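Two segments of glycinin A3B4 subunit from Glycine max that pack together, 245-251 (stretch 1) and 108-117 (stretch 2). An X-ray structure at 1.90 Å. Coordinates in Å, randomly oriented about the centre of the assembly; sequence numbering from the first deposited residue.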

# COMPACT_ATOMS: atom_id res chain seq x y z
N SER B 245 -20.55 -37.23 3.88
CA SER B 245 -21.24 -36.59 2.76
C SER B 245 -21.40 -35.10 3.04
O SER B 245 -21.93 -34.71 4.09
CB SER B 245 -22.63 -37.20 2.55
OG SER B 245 -22.54 -38.58 2.24
N VAL B 246 -20.93 -34.27 2.11
CA VAL B 246 -21.05 -32.82 2.23
C VAL B 246 -21.45 -32.30 0.86
O VAL B 246 -21.33 -33.01 -0.13
CB VAL B 246 -19.71 -32.14 2.63
CG1 VAL B 246 -19.16 -32.75 3.91
CG2 VAL B 246 -18.70 -32.27 1.49
N ILE B 247 -21.91 -31.06 0.81
CA ILE B 247 -22.31 -30.48 -0.47
C ILE B 247 -21.05 -30.12 -1.25
O ILE B 247 -20.17 -29.43 -0.73
CB ILE B 247 -23.13 -29.20 -0.26
CG1 ILE B 247 -24.34 -29.51 0.65
CG2 ILE B 247 -23.62 -28.67 -1.59
CD1 ILE B 247 -25.08 -28.27 1.11
N SER B 248 -20.95 -30.62 -2.48
CA SER B 248 -19.79 -30.33 -3.33
C SER B 248 -20.00 -30.86 -4.74
O SER B 248 -20.54 -31.95 -4.94
CB SER B 248 -18.52 -30.95 -2.73
OG SER B 248 -17.38 -30.55 -3.46
N PRO B 249 -19.60 -30.07 -5.76
CA PRO B 249 -19.75 -30.47 -7.16
C PRO B 249 -18.98 -31.75 -7.46
O PRO B 249 -19.32 -32.51 -8.36
CB PRO B 249 -19.18 -29.27 -7.92
CG PRO B 249 -19.48 -28.11 -7.00
CD PRO B 249 -19.10 -28.69 -5.65
N LYS B 250 -17.93 -31.97 -6.68
CA LYS B 250 -17.07 -33.14 -6.83
C LYS B 250 -17.01 -33.82 -5.46
O LYS B 250 -16.69 -33.17 -4.46
CB LYS B 250 -15.68 -32.69 -7.26
CG LYS B 250 -14.58 -33.73 -7.15
CD LYS B 250 -13.21 -33.06 -7.28
CE LYS B 250 -12.08 -34.05 -7.09
NZ LYS B 250 -12.14 -35.14 -8.10
N TRP B 251 -17.34 -35.11 -5.41
CA TRP B 251 -17.30 -35.82 -4.14
C TRP B 251 -17.55 -37.32 -4.30
O TRP B 251 -16.66 -38.13 -4.03
CB TRP B 251 -18.33 -35.22 -3.18
CG TRP B 251 -18.14 -35.65 -1.75
CD1 TRP B 251 -18.79 -36.65 -1.09
CD2 TRP B 251 -17.21 -35.08 -0.81
NE1 TRP B 251 -18.33 -36.74 0.20
CE2 TRP B 251 -17.36 -35.80 0.40
CE3 TRP B 251 -16.27 -34.05 -0.88
CZ2 TRP B 251 -16.60 -35.51 1.54
CZ3 TRP B 251 -15.51 -33.76 0.26
CH2 TRP B 251 -15.69 -34.49 1.45
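Stretch 2 108-117: QDSHQKIRHF

Two histidines of stretch 2, His111 and His116, reach across to the backbone of stretch 1, and a direct hydrogen bond between the segments has a main-chain donor and an imidazole acceptor: Ile247 N to His111 NE2, 3.1 Å, with an N-H...acceptor angle of 143°. The other ring nitrogen fixes the role of the first. His111 ND1 donates to Gln112 O (2.7 Å, 164°), so it carries a proton, and NE2 is left to accept. Ile247 N lies at the edge of the ring, near its plane, where the nitrogen lone pair points.

Stretch 1 has no regular helix or strand; it folds back on itself, Pro249 (phi/psi -61/-27) lying in the bend, so that its two ends come close together. Stretch 2 comes as two strand segments, one ending at His111 and one that runs through Arg115 to Phe117, joined by a loop. From Ile247 to Lys250 the register advances along stretch 2 in the same sense, the nearest CA pairs being Ile247 CA with Ser110 CA (7.7 Å), Ser248 CA with Ile114 CA (6.5 Å) and Lys250 CA with His116 CA (8.6 Å). At these spacings the contact is made mainly through side chains, and no main-chain to main-chain hydrogen bond links the segments. Together they bury 410 Å².

Side chains alternate from Ile114 to His116: CA-to-CB points toward stretch 1 at Ile114 and His116 and away at Arg115, which makes no contact. Asp109 and His111 point toward stretch 1 in the same way, with Ser110 between them pointing away.

Ile247 is buried and lies along the first strand. Its m,t side chain brings CD1 to 3.4 Å from Asp109 O and 4.2 Å from Ser110 CA. Ile114 sits further along, with CG1 3.9 Å from Val246 CG2 and CG2 4.0 Å from Trp251 CZ3, an apolar patch bridging residues from both ends of the loop. Ile247 O faces this aliphatic surface, 3.5 Å from Ile114 CG1, and has no polar partner in the model.

His116 fills the other main site. Its NE2 is 2.9 Å from Lys250 O and 3.1 Å from Ser248 OG, close polar approaches whose geometry leaves the bonding open. Within stretch 1, Ser248 OG donates to Lys250 O (2.9 Å), closing a small turn around Pro249 and gathering both oxygens in front of the imidazole. Lys250 lays its aliphatic chain over one face of that ring: CD is 4.1 Å from the His116 ring centroid and 5° off the ring normal, a CH-pi contact. Trp251 meets the same histidine rim to rim, with CE3 3.4 Å from His116 CE1, ring centroids 5.7 Å apart and planes at 58°.

One water completes the link, donating to Ile114 O and to Ser248 OG, its oxygen 2.7 Å from each of those atoms, and so joins the backbone of Ile114 to the serine side chain.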

# COMPACT_ATOMS: atom_id res chain seq x y z
N GLN B 108 -31.88 -28.09 3.23
CA GLN B 108 -31.67 -29.35 3.93
C GLN B 108 -30.34 -29.21 4.66
O GLN B 108 -30.10 -29.87 5.68
CB GLN B 108 -31.63 -30.50 2.93
CG GLN B 108 -31.32 -31.86 3.54
CD GLN B 108 -29.83 -32.13 3.67
OE1 GLN B 108 -29.12 -32.23 2.66
NE2 GLN B 108 -29.35 -32.25 4.90
N ASP B 109 -29.48 -28.36 4.13
CA ASP B 109 -28.18 -28.07 4.71
C ASP B 109 -27.48 -27.00 3.88
O ASP B 109 -27.74 -26.85 2.69
CB ASP B 109 -27.28 -29.32 4.75
CG ASP B 109 -25.99 -29.08 5.54
OD1 ASP B 109 -25.02 -29.85 5.38
OD2 ASP B 109 -25.94 -28.13 6.35
N SER B 110 -26.60 -26.26 4.54
CA SER B 110 -25.82 -25.23 3.88
C SER B 110 -24.56 -25.07 4.72
O SER B 110 -24.58 -25.27 5.93
CB SER B 110 -26.59 -23.90 3.79
OG SER B 110 -26.85 -23.35 5.06
N HIS B 111 -23.46 -24.74 4.05
CA HIS B 111 -22.18 -24.55 4.73
C HIS B 111 -21.27 -23.77 3.80
O HIS B 111 -21.69 -23.35 2.72
CB HIS B 111 -21.56 -25.91 5.11
CG HIS B 111 -21.44 -26.87 3.97
ND1 HIS B 111 -20.50 -26.72 2.96
CD2 HIS B 111 -22.09 -28.03 3.70
CE1 HIS B 111 -20.59 -27.74 2.13
NE2 HIS B 111 -21.55 -28.55 2.55
N GLN B 112 -20.02 -23.55 4.21
CA GLN B 112 -19.10 -22.80 3.36
C GLN B 112 -18.40 -23.70 2.36
O GLN B 112 -18.49 -24.93 2.43
CB GLN B 112 -18.10 -22.01 4.22
CG GLN B 112 -18.75 -20.85 4.95
CD GLN B 112 -17.81 -20.02 5.82
OE1 GLN B 112 -18.25 -19.18 6.60
NE2 GLN B 112 -16.51 -20.25 5.68
N LYS B 113 -17.71 -23.08 1.41
CA LYS B 113 -17.00 -23.79 0.36
C LYS B 113 -16.14 -24.96 0.82
O LYS B 113 -15.43 -24.87 1.83
CB LYS B 113 -16.15 -22.80 -0.44
CG LYS B 113 -15.40 -23.43 -1.61
CD LYS B 113 -14.57 -22.40 -2.36
CE LYS B 113 -13.86 -23.03 -3.55
NZ LYS B 113 -13.24 -21.98 -4.41
N ILE B 114 -16.20 -26.05 0.06
CA ILE B 114 -15.39 -27.23 0.35
C ILE B 114 -14.25 -27.21 -0.64
O ILE B 114 -14.47 -27.12 -1.85
CB ILE B 114 -16.19 -28.54 0.17
CG1 ILE B 114 -17.36 -28.58 1.16
CG2 ILE B 114 -15.28 -29.75 0.37
CD1 ILE B 114 -16.94 -28.41 2.61
N ARG B 115 -13.02 -27.27 -0.14
CA ARG B 115 -11.86 -27.25 -1.02
C ARG B 115 -11.21 -28.62 -1.04
O ARG B 115 -11.00 -29.24 -0.00
CB ARG B 115 -10.85 -26.20 -0.54
CG ARG B 115 -11.42 -24.77 -0.43
CD ARG B 115 -11.30 -24.26 1.00
NE ARG B 115 -11.88 -22.94 1.21
CZ ARG B 115 -11.33 -21.79 0.84
NH1 ARG B 115 -11.95 -20.64 1.08
NH2 ARG B 115 -10.15 -21.78 0.23
N HIS B 116 -10.89 -29.09 -2.24
CA HIS B 116 -10.27 -30.38 -2.42
C HIS B 116 -8.76 -30.24 -2.55
O HIS B 116 -8.27 -29.24 -3.07
CB HIS B 116 -10.82 -31.06 -3.67
CG HIS B 116 -12.27 -31.41 -3.57
ND1 HIS B 116 -12.71 -32.61 -3.05
CD2 HIS B 116 -13.39 -30.71 -3.87
CE1 HIS B 116 -14.03 -32.63 -3.04
NE2 HIS B 116 -14.47 -31.48 -3.53
N PHE B 117 -8.03 -31.24 -2.07
CA PHE B 117 -6.58 -31.22 -2.16
C PHE B 117 -6.06 -32.60 -2.54
O PHE B 117 -6.74 -33.61 -2.33
CB PHE B 117 -5.93 -30.77 -0.84
CG PHE B 117 -6.25 -31.65 0.34
CD1 PHE B 117 -7.23 -31.27 1.26
CD2 PHE B 117 -5.57 -32.84 0.54
CE1 PHE B 117 -7.53 -32.07 2.36
CE2 PHE B 117 -5.85 -33.65 1.64
CZ PHE B 117 -6.83 -33.26 2.55
O HOH W 1 -16.09 -28.20 -3.66